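Local coordinates for flagellar hook-associated protein 2 (PDB 6IWY), which caps the tip of the growing flagellar filament, promoting flagellin polymerisation there and keeping unassembled subunits from leaking out, at residues G14-A19 against Q397-N402; Q35-G40 against P380-N385; G120-V125 against D212-G217. All coordinates share one frame; numbering follows the deposited sequence.

Contact 1 of 3, residues G14-A19 against Q397-N402; sequences GDALSA and QTTEPN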
loop_
_atom_site.group_PDB
_atom_site.type_symbol
_atom_site.label_atom_id
_atom_site.label_comp_id
_atom_site.label_asym_id
_atom_site.label_seq_id
_atom_site.Cartn_x
_atom_site.Cartn_y
_atom_site.Cartn_z
ATOM N N GLY A 14 29.966 11.820 26.363
ATOM C CA GLY A 14 28.754 10.999 26.472
ATOM C C GLY A 14 28.783 9.812 25.524
ATOM O O GLY A 14 29.854 9.292 25.223
ATOM N N ASP A 15 27.612 9.383 25.052
ATOM C CA ASP A 15 27.503 8.174 24.226
ATOM C C ASP A 15 26.620 8.362 22.975
ATOM O O ASP A 15 26.231 7.383 22.340
ATOM C CB ASP A 15 26.955 7.010 25.070
ATOM C CG ASP A 15 27.609 6.919 26.462
ATOM O OD1 ASP A 15 28.821 7.197 26.570
ATOM O OD2 ASP A 15 26.922 6.558 27.452
ATOM N N ALA A 16 26.327 9.604 22.605
ATOM C CA ALA A 16 25.287 9.882 21.622
ATOM C C ALA A 16 25.761 9.780 20.168
ATOM O O ALA A 16 24.939 9.574 19.254
ATOM C CB ALA A 16 24.703 11.263 21.880
ATOM N N LEU A 17 27.065 9.970 19.941
ATOM C CA LEU A 17 27.619 9.865 18.596
ATOM C C LEU A 17 29.121 9.620 18.597
ATOM O O LEU A 17 29.816 9.902 19.579
ATOM C CB LEU A 17 27.289 11.125 17.790
ATOM C CG LEU A 17 27.863 12.451 18.294
ATOM C CD1 LEU A 17 29.286 12.704 17.747
ATOM C CD2 LEU A 17 26.927 13.579 17.902
ATOM N N SER A 18 29.610 9.104 17.471
ATOM C CA SER A 18 31.045 8.869 17.261
ATOM C C SER A 18 31.549 9.560 15.982
ATOM O O SER A 18 31.072 9.270 14.897
ATOM C CB SER A 18 31.328 7.362 17.191
ATOM O OG SER A 18 30.549 6.745 16.174
ATOM N N ALA A 19 32.525 10.450 16.125
ATOM C CA ALA A 19 33.053 11.223 15.004
ATOM C C ALA A 19 34.466 10.793 14.582
ATOM O O ALA A 19 35.267 10.389 15.424
ATOM C CB ALA A 19 33.029 12.710 15.350
ATOM N N GLN A 397 22.620 7.836 19.632
ATOM C CA GLN A 397 21.611 8.056 20.667
ATOM C C GLN A 397 21.116 9.470 20.755
ATOM O O GLN A 397 21.795 10.410 20.384
ATOM C CB GLN A 397 22.156 7.732 22.035
ATOM C CG GLN A 397 22.833 6.427 22.164
ATOM C CD GLN A 397 23.331 6.232 23.569
ATOM O OE1 GLN A 397 23.506 7.203 24.311
ATOM N NE2 GLN A 397 23.564 4.980 23.946
ATOM N N THR A 398 19.926 9.611 21.320
ATOM C CA THR A 398 19.393 10.924 21.626
ATOM C C THR A 398 20.184 11.513 22.792
ATOM O O THR A 398 20.933 10.800 23.473
ATOM C CB THR A 398 17.879 10.869 21.933
ATOM O OG1 THR A 398 17.601 9.800 22.852
ATOM C CG2 THR A 398 17.082 10.643 20.643
ATOM N N THR A 399 20.038 12.813 23.007
ATOM C CA THR A 399 20.679 13.475 24.145
ATOM C C THR A 399 19.641 14.168 25.014
ATOM O O THR A 399 18.523 14.416 24.573
ATOM C CB THR A 399 21.698 14.515 23.676
ATOM O OG1 THR A 399 21.021 15.523 22.922
ATOM C CG2 THR A 399 22.764 13.854 22.829
ATOM N N GLU A 400 20.017 14.483 26.248
ATOM C CA GLU A 400 19.134 15.207 27.161
ATOM C C GLU A 400 19.313 16.722 26.992
ATOM O O GLU A 400 20.451 17.200 26.918
ATOM C CB GLU A 400 19.437 14.806 28.608
ATOM C CG GLU A 400 19.278 13.325 28.876
ATOM C CD GLU A 400 17.834 12.862 28.733
ATOM O OE1 GLU A 400 17.496 12.394 27.615
ATOM O OE2 GLU A 400 17.052 12.982 29.722
ATOM N N PRO A 401 18.198 17.489 26.943
ATOM C CA PRO A 401 18.262 18.963 26.864
ATOM C C PRO A 401 19.349 19.591 27.755
ATOM O O PRO A 401 19.444 19.252 28.940
ATOM C CB PRO A 401 16.871 19.399 27.349
ATOM C CG PRO A 401 15.961 18.260 27.000
ATOM C CD PRO A 401 16.801 17.000 26.991
ATOM N N ASN A 402 20.150 20.488 27.174
ATOM C CA ASN A 402 21.240 21.206 27.885
ATOM C C ASN A 402 22.418 20.315 28.337
ATOM O O ASN A 402 23.130 20.648 29.294
ATOM C CB ASN A 402 20.689 21.995 29.086
#

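Contact 2 of 3, residues Q35-G40 against P380-N385; sequences QNLAQG and PTNEVN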
loop_
_atom_site.group_PDB
_atom_site.type_symbol
_atom_site.label_atom_id
_atom_site.label_comp_id
_atom_site.label_asym_id
_atom_site.label_seq_id
_atom_site.Cartn_x
_atom_site.Cartn_y
_atom_site.Cartn_z
ATOM N N GLN A 35 18.071 15.059 18.754
ATOM C CA GLN A 35 16.665 14.925 19.139
ATOM C C GLN A 35 16.064 13.587 18.688
ATOM O O GLN A 35 15.365 12.938 19.453
ATOM C CB GLN A 35 15.840 16.108 18.601
ATOM C CG GLN A 35 15.573 17.235 19.629
ATOM C CD GLN A 35 16.781 18.128 19.892
ATOM O OE1 GLN A 35 17.867 17.896 19.358
ATOM N NE2 GLN A 35 16.592 19.158 20.727
ATOM N N ASN A 36 16.333 13.181 17.447
ATOM C CA ASN A 36 15.854 11.889 16.938
ATOM C C ASN A 36 16.932 11.148 16.159
ATOM O O ASN A 36 17.861 11.751 15.682
ATOM C CB ASN A 36 14.600 12.069 16.079
ATOM C CG ASN A 36 13.412 12.598 16.884
ATOM O OD1 ASN A 36 13.369 13.784 17.251
ATOM N ND2 ASN A 36 12.440 11.719 17.170
ATOM N N LEU A 37 16.807 9.833 16.081
ATOM C CA LEU A 37 17.657 9.000 15.263
ATOM C C LEU A 37 16.870 8.517 14.061
ATOM O O LEU A 37 15.662 8.286 14.144
ATOM C CB LEU A 37 18.091 7.770 16.042
ATOM C CG LEU A 37 19.125 7.911 17.151
ATOM C CD1 LEU A 37 19.358 6.547 17.820
ATOM C CD2 LEU A 37 20.418 8.470 16.547
ATOM N N ALA A 38 17.564 8.347 12.952
ATOM C CA ALA A 38 16.972 7.786 11.750
ATOM C C ALA A 38 16.632 6.307 11.991
ATOM O O ALA A 38 17.371 5.611 12.673
ATOM C CB ALA A 38 17.941 7.949 10.539
ATOM N N GLN A 39 15.500 5.870 11.430
ATOM C CA GLN A 39 14.898 4.554 11.677
ATOM C C GLN A 39 14.386 3.950 10.374
ATOM O O GLN A 39 13.928 4.662 9.502
ATOM C CB GLN A 39 13.688 4.707 12.612
ATOM C CG GLN A 39 13.966 4.614 14.138
ATOM C CD GLN A 39 12.826 5.211 14.975
ATOM O OE1 GLN A 39 11.643 4.982 14.699
ATOM N NE2 GLN A 39 13.183 6.027 15.968
ATOM N N GLY A 40 14.466 2.640 10.242
ATOM C CA GLY A 40 13.716 1.920 9.219
ATOM C C GLY A 40 12.316 1.588 9.748
ATOM O O GLY A 40 11.999 1.853 10.901
ATOM N N PRO A 380 18.136 11.798 6.418
ATOM C CA PRO A 380 17.408 10.536 6.281
ATOM C C PRO A 380 18.140 9.325 6.849
ATOM O O PRO A 380 17.606 8.212 6.819
ATOM C CB PRO A 380 17.272 10.389 4.753
ATOM C CG PRO A 380 18.469 11.101 4.185
ATOM C CD PRO A 380 18.735 12.242 5.135
ATOM N N THR A 381 19.357 9.530 7.336
ATOM C CA THR A 381 20.125 8.463 7.958
ATOM C C THR A 381 20.917 9.008 9.129
ATOM O O THR A 381 20.946 10.221 9.364
ATOM C CB THR A 381 21.101 7.751 6.986
ATOM O OG1 THR A 381 22.197 8.616 6.702
ATOM C CG2 THR A 381 20.401 7.301 5.695
ATOM N N ASN A 382 21.522 8.079 9.876
ATOM C CA ASN A 382 22.302 8.404 11.066
ATOM C C ASN A 382 23.757 8.751 10.701
ATOM O O ASN A 382 24.553 9.166 11.541
ATOM C CB ASN A 382 22.255 7.227 12.030
ATOM C CG ASN A 382 20.938 7.119 12.733
ATOM O OD1 ASN A 382 20.403 8.119 13.177
ATOM N ND2 ASN A 382 20.406 5.909 12.845
ATOM N N GLU A 383 24.075 8.580 9.426
ATOM C CA GLU A 383 25.413 8.811 8.929
ATOM C C GLU A 383 25.408 10.242 8.417
ATOM O O GLU A 383 24.836 10.499 7.382
ATOM C CB GLU A 383 25.740 7.777 7.835
ATOM C CG GLU A 383 25.829 6.287 8.355
ATOM C CD GLU A 383 24.455 5.626 8.731
ATOM O OE1 GLU A 383 23.478 5.694 7.934
ATOM O OE2 GLU A 383 24.373 5.004 9.821
ATOM N N VAL A 384 25.982 11.172 9.172
ATOM C CA VAL A 384 25.845 12.597 8.874
ATOM C C VAL A 384 27.176 13.249 8.544
ATOM O O VAL A 384 27.826 13.837 9.409
ATOM C CB VAL A 384 25.194 13.352 10.023
ATOM C CG1 VAL A 384 25.394 14.851 9.863
ATOM C CG2 VAL A 384 23.707 13.006 10.094
ATOM N N ASN A 385 27.574 13.145 7.276
ATOM C CA ASN A 385 28.772 13.790 6.794
ATOM C C ASN A 385 28.388 14.919 5.845
ATOM O O ASN A 385 28.980 15.995 5.879
ATOM C CB ASN A 385 29.672 12.772 6.086
ATOM C CG ASN A 385 29.938 11.513 6.927
ATOM O OD1 ASN A 385 29.540 11.410 8.098
ATOM N ND2 ASN A 385 30.644 10.559 6.325
#

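Contact 3 of 3, residues G120-V125 against D212-G217; sequences GEDNRV and DTLHGG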
loop_
_atom_site.group_PDB
_atom_site.type_symbol
_atom_site.label_atom_id
_atom_site.label_comp_id
_atom_site.label_asym_id
_atom_site.label_seq_id
_atom_site.Cartn_x
_atom_site.Cartn_y
_atom_site.Cartn_z
ATOM N N GLY A 120 15.007 6.578 7.449
ATOM C CA GLY A 120 14.429 7.818 6.916
ATOM C C GLY A 120 12.948 7.728 6.545
ATOM O O GLY A 120 12.448 6.694 6.098
ATOM N N GLU A 121 12.266 8.851 6.709
ATOM C CA GLU A 121 10.852 9.019 6.392
ATOM C C GLU A 121 10.340 8.427 5.077
ATOM O O GLU A 121 9.262 7.844 5.052
ATOM C CB GLU A 121 10.544 10.503 6.371
ATOM C CG GLU A 121 9.090 10.790 6.525
ATOM C CD GLU A 121 8.797 12.263 6.658
ATOM O OE1 GLU A 121 7.803 12.562 7.342
ATOM O OE2 GLU A 121 9.534 13.108 6.084
ATOM N N ASP A 122 11.085 8.592 3.984
ATOM C CA ASP A 122 10.676 8.043 2.678
ATOM C C ASP A 122 10.523 6.514 2.657
ATOM O O ASP A 122 10.142 5.945 1.637
ATOM C CB ASP A 122 11.686 8.432 1.586
ATOM C CG ASP A 122 11.649 9.904 1.237
ATOM O OD1 ASP A 122 10.801 10.643 1.805
ATOM O OD2 ASP A 122 12.468 10.325 0.376
ATOM N N ASN A 123 10.821 5.830 3.757
ATOM C CA ASN A 123 10.724 4.366 3.746
ATOM C C ASN A 123 9.592 3.811 4.560
ATOM O O ASN A 123 9.624 2.663 4.949
ATOM C CB ASN A 123 12.054 3.716 4.151
ATOM C CG ASN A 123 13.111 3.877 3.083
ATOM O OD1 ASN A 123 13.185 3.078 2.147
ATOM N ND2 ASN A 123 13.918 4.930 3.200
ATOM N N ARG A 124 8.561 4.600 4.798
ATOM C CA ARG A 124 7.408 4.040 5.484
ATOM C C ARG A 124 6.826 3.053 4.494
ATOM O O ARG A 124 6.988 3.254 3.288
ATOM C CB ARG A 124 6.448 5.122 5.911
ATOM C CG ARG A 124 7.059 5.985 6.999
ATOM C CD ARG A 124 6.134 7.069 7.462
ATOM N NE ARG A 124 5.010 6.550 8.246
ATOM C CZ ARG A 124 4.000 7.294 8.706
ATOM N NH1 ARG A 124 3.966 8.605 8.468
ATOM N NH2 ARG A 124 3.020 6.720 9.433
ATOM N N VAL A 125 6.263 1.944 4.976
ATOM C CA VAL A 125 5.582 1.005 4.090
ATOM C C VAL A 125 4.061 1.187 4.178
ATOM O O VAL A 125 3.470 1.047 5.219
ATOM C CB VAL A 125 5.924 -0.431 4.399
ATOM C CG1 VAL A 125 5.102 -1.329 3.530
ATOM C CG2 VAL A 125 7.391 -0.731 4.149
ATOM N N ASP A 212 -1.531 10.637 6.467
ATOM C CA ASP A 212 -0.273 11.090 7.062
ATOM C C ASP A 212 0.317 12.285 6.307
ATOM O O ASP A 212 0.063 12.468 5.124
ATOM C CB ASP A 212 0.787 9.969 7.012
ATOM C CG ASP A 212 0.464 8.772 7.905
ATOM O OD1 ASP A 212 -0.341 8.904 8.842
ATOM O OD2 ASP A 212 1.042 7.683 7.657
ATOM N N THR A 213 1.131 13.073 7.003
ATOM C CA THR A 213 1.981 14.057 6.352
ATOM C C THR A 213 3.387 13.484 6.175
ATOM O O THR A 213 3.856 12.670 6.967
ATOM C CB THR A 213 2.073 15.357 7.142
ATOM O OG1 THR A 213 2.985 15.190 8.229
ATOM C CG2 THR A 213 0.703 15.751 7.680
ATOM N N LEU A 214 4.061 13.956 5.137
ATOM C CA LEU A 214 5.330 13.390 4.717
ATOM C C LEU A 214 6.182 14.462 4.016
ATOM O O LEU A 214 5.721 15.580 3.809
ATOM C CB LEU A 214 5.016 12.158 3.865
ATOM C CG LEU A 214 5.668 11.803 2.537
ATOM C CD1 LEU A 214 7.080 11.158 2.640
ATOM C CD2 LEU A 214 4.673 10.844 1.887
ATOM N N HIS A 215 7.430 14.131 3.703
ATOM C CA HIS A 215 8.397 15.086 3.132
ATOM C C HIS A 215 8.412 16.396 3.910
ATOM O O HIS A 215 8.300 17.469 3.351
ATOM C CB HIS A 215 8.147 15.335 1.644
ATOM C CG HIS A 215 8.499 14.173 0.767
ATOM N ND1 HIS A 215 7.621 13.639 -0.152
ATOM C CD2 HIS A 215 9.640 13.444 0.662
ATOM C CE1 HIS A 215 8.205 12.639 -0.789
ATOM N NE2 HIS A 215 9.431 12.495 -0.310
ATOM N N GLY A 216 8.535 16.274 5.223
ATOM C CA GLY A 216 8.668 17.417 6.107
ATOM C C GLY A 216 7.493 18.372 6.122
ATOM O O GLY A 216 7.661 19.539 6.466
ATOM N N GLY A 217 6.300 17.884 5.785
ATOM C CA GLY A 217 5.122 18.747 5.700
ATOM C C GLY A 217 4.620 18.952 4.279
ATOM O O GLY A 217 3.429 19.189 4.069
#

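Contact 1 of 3, residues G14-A19 against Q397-N402
D15 meets Q397 mainly through its backbone: D15 O rests against CG and CD of the glutamine, 3.4 Å from Q397 CD. The glutamine CG lies anti to its own carbonyl carbon (chi1 -50°) and the chain runs on extended, bringing the amide up beside D15. D15 also touches with its side chain, D15 CB lying 3.5 Å from Q397 OE1. A16 comes next and makes the one hydrogen bond between the segments: Q397 N donates to A16 O over 2.9 Å. The A16 methyl packs on T399, A16 CB lying 3.4 Å from T399 CG2. The hydroxyl branch of that threonine is taken up separately, bonding to V34 N. From L17 onward the first segment leaves 397-402 and becomes strand. L17 packs on I393, L395, A405 and I407, while the S18 backbone pairs with T394. With A16 also backbone-bonded to E396, the contact carries the antiparallel pairing of strands 17-19 and 393-395 a step past their ends, consistent with a FliD fragment in which the outer domains are inserted between the early and late strands.

Contact 2 of 3, residues Q35-G40 against P380-N385
N382 and A38 form a side-chain-to-backbone pairing just after strand 30-36, in which one asparagine amide takes both the N-H and the C=O of a single residue, much as a neighbouring strand would. It lies beside the antiparallel sheet that holds strands 30-36, 368-371 and 378-379, just past a classic beta bulge where Q35 and N36 both face A369. A38 N donates to N382 OD1 over 2.9 Å (149° at the hydrogen), and N382 ND2 returns a bond of 3.1 Å to A38 O, more bent at 136°. Both donors are tilted from the carbonyl planes they address. In N382, chi1 of -75° sets CG anti to the carbonyl carbon; the two bonds then fix how the amide is turned. The asparagine backbone meanwhile pairs with L395. The A38 methyl points toward the 380-385 chain, its CB 3.4 Å from T381 CA and 3.7 Å from P380 O, the latter oxygen also receiving a hydrogen bond from T119 OG1. L37 crosses N382 at about a right angle, with L37 CD2 set against N382 OD1 at 3.4 Å.

Contact 3 of 3, residues G120-V125 against D212-G217
R124 and D212 form a salt bridge in which a single carboxylate oxygen, D212 OD2, lies over one face of the guanidinium, 2.8 Å from R124 NH2 and 3.2 Å from R124 NH1, though the two planes are only 19° apart. The arginine reaches it with a chain that bends at chi3 (71°). E121 makes the second link. Its chain is extended, with CG anti to the backbone N, and carries the carboxylate across to the turn after strand 209-214, where G216 N gives E121 OE2 a weak hydrogen bond of 3.4 Å. The other oxygen, E121 OE1, rests 3.7 Å from L214 CA. D122 approaches H215 without a hydrogen bond: D122 OD1 is 3.1 Å from H215 NE2, but it comes at the ring obliquely, and carboxylate and ring stand 81° apart. L214 fills in beside them, its CD1 over the centre of the H215 ring, 3.7 Å above the plane.

Further out, D212 OD2 has a second partner in Y126 OH, which together with R124 would be expected to favour a charged carboxylate. E121 N is bonded to D367 OD1, and N123 N to G120 O, shaping the short 3-10 turn at 121-122. In the other segment, G217 N bonds back to L214 O around H215 and G216, both with positive phi. The arrangement is that of a 3-10 turn and the loop after it, bridged by polar side chains to the end of the hairpin of strands 209-214 and 219-224.

The three contacts are nested along the chain, 3 inside 2 and 2 inside 1, and all lie on the same side of its centre. Contacts 1 and 2 are neighbours, centres 13 Å apart, and they touch: Q397 N packs 3.8 Å from L37 CD2, and strand 393-395 borders both. Contact 3 lies farther inward, its centre 14 Å from that of contact 2 and 24 Å from that of contact 1. D367 lies between contacts 2 and 3. Together they run from the paired ends of this fragment toward the body of the molecule. The fragment is the central part of FliD without its terminal regions; filament capping belongs to the whole protein.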